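Local structure of 2-oxoglutarate dehydrogenase E3 component (Thermus thermophilus, 2YQU) at the interface of chains A and B. The protein serves as the lipoamide dehydrogenase (E3) of the 2-oxoglutarate dehydrogenase complex, an FAD enzyme that reoxidises protein-bound dihydrolipoyl groups with NAD(+). Residues are numbered along the deposited sequence; one frame, centred on the assembly and turned at random. Chains: chain A/B, 2-oxoglutarate dehydrogenase E3 component.

Contact 1: the interface of chains A and B. Residues chain A 416-417, 420, 422, 426; chain B 416-417, 420, 422.
The ring carbon CG of A:Phe420 stands anti to the carbonyl carbon (chi1 -74°), and across the dimer interface the side chains of A:Phe420 and B:Phe420 slide past each other in opposite directions. This is the pyridine nucleotide-disulfide oxidoreductase dimerisation domain, where helix 407-419 and the loop behind it meet their copies close to the two-fold axis. The rings themselves break the symmetry: chi2 is near -5° in chain A but about -101° in chain B. Their planes are inclined to each other, neither parallel nor perpendicular, so the pair does not form a parallel stack. Instead, the A:Phe420 ring edge comes down on one face of the other ring, with CD2 3.7 Å from CG of B:Phe420.

Each ring has its far end held by the partner chain. CZ of B:Phe420 sits between two carbons on opposite sides of its plane, A:Ala422 CB at 3.5 Å from that CZ and A:Asp426 CB at 3.8 Å from it. A:Asp426 thus contributes its methylene here rather than its carboxylate, and the small side chain of A:Ala422 probably allows the ring end to come this close. The A:Phe420 ring is enclosed in another way. On the partner's side, its CZ is 3.6 Å from CB of B:Ala422, and its CE2 also reaches CB of B:Phe420. Over the opposite face, toward the rim, lies CD1 of its own chain's A:Leu416, 3.6 Å above the plane.

The helix ends add a smaller contact. The leucine branch CD2 of B:Leu416 reaches the methyl CB of A:Ala417 at 3.8 Å, and the exchanged pair, A:Leu416 CD2 with B:Ala417 CB, is wider at 4.1 Å.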
loop_
_atom_site.group_PDB
_atom_site.type_symbol
_atom_site.label_atom_id
_atom_site.label_comp_id
_atom_site.label_asym_id
_atom_site.label_seq_id
_atom_site.Cartn_x
_atom_site.Cartn_y
_atom_site.Cartn_z
ATOM N N LEU A 416 -11.277 -3.571 -2.971
ATOM C CA LEU A 416 -11.378 -4.599 -4.004
ATOM C C LEU A 416 -12.155 -5.789 -3.497
ATOM O O LEU A 416 -13.027 -6.289 -4.195
ATOM C CB LEU A 416 -10.012 -5.064 -4.500
ATOM C CG LEU A 416 -10.049 -5.992 -5.727
ATOM C CD1 LEU A 416 -10.632 -5.270 -6.934
ATOM C CD2 LEU A 416 -8.672 -6.538 -6.049
ATOM N N ALA A 417 -11.843 -6.240 -2.284
ATOM C CA ALA A 417 -12.553 -7.375 -1.711
ATOM C C ALA A 417 -14.064 -7.101 -1.629
ATOM O O ALA A 417 -14.875 -7.962 -1.991
ATOM C CB ALA A 417 -11.977 -7.738 -0.357
ATOM N N PHE A 420 -15.610 -7.292 -4.983
ATOM C CA PHE A 420 -15.733 -8.705 -5.357
ATOM C C PHE A 420 -16.743 -9.459 -4.485
ATOM O O PHE A 420 -16.899 -10.669 -4.646
ATOM C CB PHE A 420 -14.375 -9.416 -5.230
ATOM C CG PHE A 420 -13.378 -9.080 -6.316
ATOM C CD1 PHE A 420 -13.717 -8.278 -7.399
ATOM C CD2 PHE A 420 -12.090 -9.583 -6.248
ATOM C CE1 PHE A 420 -12.799 -7.990 -8.378
ATOM C CE2 PHE A 420 -11.167 -9.286 -7.229
ATOM C CZ PHE A 420 -11.523 -8.487 -8.293
ATOM N N ALA A 422 -16.538 -10.273 -1.445
ATOM C CA ALA A 422 -15.713 -11.283 -0.787
ATOM C C ALA A 422 -16.223 -11.584 0.596
ATOM O O ALA A 422 -16.805 -10.727 1.253
ATOM C CB ALA A 422 -14.277 -10.799 -0.682
ATOM N N ASP A 426 -12.274 -15.536 2.613
ATOM C CA ASP A 426 -11.530 -15.489 1.356
ATOM C C ASP A 426 -10.439 -14.430 1.372
ATOM O O ASP A 426 -9.358 -14.663 0.839
ATOM C CB ASP A 426 -12.460 -15.313 0.161
ATOM C CG ASP A 426 -13.182 -16.605 -0.203
ATOM O OD1 ASP A 426 -14.285 -16.518 -0.753
ATOM O OD2 ASP A 426 -12.735 -17.755 0.037
ATOM N N LEU B 416 -4.658 -10.480 -4.435
ATOM C CA LEU B 416 -6.065 -10.751 -4.178
ATOM C C LEU B 416 -6.833 -11.010 -5.466
ATOM O O LEU B 416 -7.594 -11.955 -5.525
ATOM C CB LEU B 416 -6.745 -9.614 -3.423
ATOM C CG LEU B 416 -8.190 -9.923 -2.999
ATOM C CD1 LEU B 416 -8.195 -11.071 -1.990
ATOM C CD2 LEU B 416 -8.881 -8.686 -2.420
ATOM N N ALA B 417 -6.648 -10.164 -6.478
ATOM C CA ALA B 417 -7.330 -10.347 -7.758
ATOM C C ALA B 417 -7.015 -11.707 -8.393
ATOM O O ALA B 417 -7.907 -12.379 -8.925
ATOM C CB ALA B 417 -6.997 -9.208 -8.723
ATOM N N PHE B 420 -8.751 -14.507 -6.605
ATOM C CA PHE B 420 -10.165 -14.527 -6.993
ATOM C C PHE B 420 -10.364 -14.907 -8.470
ATOM O O PHE B 420 -11.498 -14.927 -8.962
ATOM C CB PHE B 420 -10.816 -13.165 -6.709
ATOM C CG PHE B 420 -11.477 -13.086 -5.361
ATOM C CD1 PHE B 420 -12.853 -13.223 -5.241
ATOM C CD2 PHE B 420 -10.723 -12.914 -4.211
ATOM C CE1 PHE B 420 -13.465 -13.165 -4.007
ATOM C CE2 PHE B 420 -11.333 -12.860 -2.967
ATOM C CZ PHE B 420 -12.702 -12.988 -2.866
ATOM N N ALA B 422 -9.844 -13.278 -11.039
ATOM C CA ALA B 422 -10.573 -12.167 -11.635
ATOM C C ALA B 422 -9.967 -11.797 -12.968
ATOM O O ALA B 422 -8.852 -12.200 -13.290
ATOM C CB ALA B 422 -10.548 -10.966 -10.692
#

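Contact 2: the interface of chains A and B. Residues chain A 40, 45-46, 310-311, 341; chain B 434-435.
The backbone of B:His434 and B:Pro435, joined by a cis peptide, runs against A:His311, whose ring nitrogen ND1 accepts a hydrogen bond from the B:His434 amide N at 2.9 Å. This is the active site shared between subunits in the pyridine nucleotide-disulfide oxidoreductases: the redox-active CXXXXC disulfide of chain A, A:Cys40 SG to A:Cys45 SG, faces the catalytic histidine of chain B. With CG of B:His434 anti to the backbone N (chi1 178°), the imidazole extends toward the sulfurs. Its CD2-NE2 edge does the touching, NE2 being 3.4 Å from A:Cys40 SG. That sulfur is displaced from the ring plane toward the side opposite B:Pro435, while A:Cys45 SG lies at the edge, in plane, 3.8 Å from CD2. In this family A:Cys40 is the interchange thiol, and the histidine acts as its acid-base partner.

B:Pro435 CB covers the other imidazole face, 3.8 Å above its centre, and A:Ile46 crosses the histidine at about a right angle, its CD1 3.8 Å from NE2. These neighbours restrict how the ring can turn.

The A:Tyr341 hydroxyl OH lies 2.7 Å from a water that is itself 2.7 Å from the B:His434 carbonyl O. With a phenylalanine in its place, this water would probably lose its link to chain A's hydroxyl, leaving the histidine backbone less firmly positioned.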
loop_
_atom_site.group_PDB
_atom_site.type_symbol
_atom_site.label_atom_id
_atom_site.label_comp_id
_atom_site.label_asym_id
_atom_site.label_seq_id
_atom_site.Cartn_x
_atom_site.Cartn_y
_atom_site.Cartn_z
ATOM N N CYS A 40 -10.596 19.286 -7.279
ATOM C CA CYS A 40 -9.628 18.265 -6.880
ATOM C C CYS A 40 -8.208 18.586 -7.343
ATOM O O CYS A 40 -7.265 18.592 -6.550
ATOM C CB CYS A 40 -10.040 16.901 -7.435
ATOM S SG CYS A 40 -8.985 15.555 -6.865
ATOM N N CYS A 45 -7.451 17.787 -3.781
ATOM C CA CYS A 45 -6.701 16.554 -3.531
ATOM C C CYS A 45 -5.226 16.683 -3.876
ATOM O O CYS A 45 -4.372 16.296 -3.101
ATOM C CB CYS A 45 -7.280 15.373 -4.340
ATOM S SG CYS A 45 -9.028 15.447 -4.809
ATOM N N ILE A 46 -4.931 17.204 -5.061
ATOM C CA ILE A 46 -3.568 17.181 -5.564
ATOM C C ILE A 46 -2.647 18.123 -4.782
ATOM O O ILE A 46 -1.644 17.665 -4.255
ATOM C CB ILE A 46 -3.531 17.414 -7.086
ATOM C CG1 ILE A 46 -4.216 16.240 -7.804
ATOM C CG2 ILE A 46 -2.100 17.607 -7.577
ATOM C CD1 ILE A 46 -3.613 14.856 -7.502
ATOM N N ALA A 310 -13.431 12.562 -4.896
ATOM C CA ALA A 310 -13.038 12.660 -6.290
ATOM C C ALA A 310 -13.342 11.373 -7.043
ATOM O O ALA A 310 -13.935 11.399 -8.102
ATOM C CB ALA A 310 -11.579 13.007 -6.409
ATOM N N HIS A 311 -12.952 10.245 -6.475
ATOM C CA HIS A 311 -13.200 8.958 -7.126
ATOM C C HIS A 311 -14.669 8.521 -7.107
ATOM O O HIS A 311 -15.067 7.687 -7.930
ATOM C CB HIS A 311 -12.302 7.875 -6.537
ATOM C CG HIS A 311 -12.375 7.755 -5.048
ATOM N ND1 HIS A 311 -11.490 8.392 -4.206
ATOM C CD2 HIS A 311 -13.206 7.048 -4.250
ATOM C CE1 HIS A 311 -11.769 8.073 -2.952
ATOM N NE2 HIS A 311 -12.809 7.264 -2.952
ATOM N N TYR A 341 -5.331 11.638 4.592
ATOM C CA TYR A 341 -3.925 11.447 4.185
ATOM C C TYR A 341 -2.915 12.103 5.137
ATOM O O TYR A 341 -1.843 12.567 4.737
ATOM C CB TYR A 341 -3.747 11.909 2.748
ATOM C CG TYR A 341 -4.500 11.003 1.807
ATOM C CD1 TYR A 341 -5.684 11.410 1.206
ATOM C CD2 TYR A 341 -4.067 9.703 1.587
ATOM C CE1 TYR A 341 -6.392 10.550 0.362
ATOM C CE2 TYR A 341 -4.768 8.846 0.755
ATOM C CZ TYR A 341 -5.914 9.284 0.133
ATOM O OH TYR A 341 -6.592 8.404 -0.678
ATOM N N HIS B 434 -8.634 8.229 -4.770
ATOM C CA HIS B 434 -7.831 9.269 -5.386
ATOM C C HIS B 434 -7.427 10.257 -4.291
ATOM O O HIS B 434 -8.258 10.604 -3.448
ATOM C CB HIS B 434 -8.626 10.006 -6.466
ATOM C CG HIS B 434 -7.868 11.123 -7.116
ATOM N ND1 HIS B 434 -7.113 10.946 -8.252
ATOM C CD2 HIS B 434 -7.740 12.428 -6.777
ATOM C CE1 HIS B 434 -6.553 12.095 -8.590
ATOM N NE2 HIS B 434 -6.914 13.010 -7.708
ATOM N N PRO B 435 -6.179 10.721 -4.286
ATOM C CA PRO B 435 -5.107 10.217 -5.145
ATOM C C PRO B 435 -4.298 9.144 -4.415
ATOM O O PRO B 435 -3.868 9.394 -3.293
ATOM C CB PRO B 435 -4.242 11.458 -5.388
ATOM C CG PRO B 435 -4.598 12.422 -4.259
ATOM C CD PRO B 435 -5.725 11.851 -3.457
HETATM O O HOH W 1 -9.118 9.159 -1.329
#

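Contact 1 and contact 2 belong to one two-fold interface, with the centres of their C-alpha atoms about 24 Å apart, and they share no residue. Contact 1 joins like elements, helix 407-419 and the following loop of both chains, together with helix 424-429 of chain A through A:Asp426, whereas contact 2 sets the 434-435 loop of chain B against helices 38-43, 45-63 and 310-326 of chain A. The two are close in chain B's sequence, helix 424-429 lying between their segments. Contact 1 thus probably helps fix the mutual placement of the subunits on which contact 2 depends, since each active site draws residues from both chains.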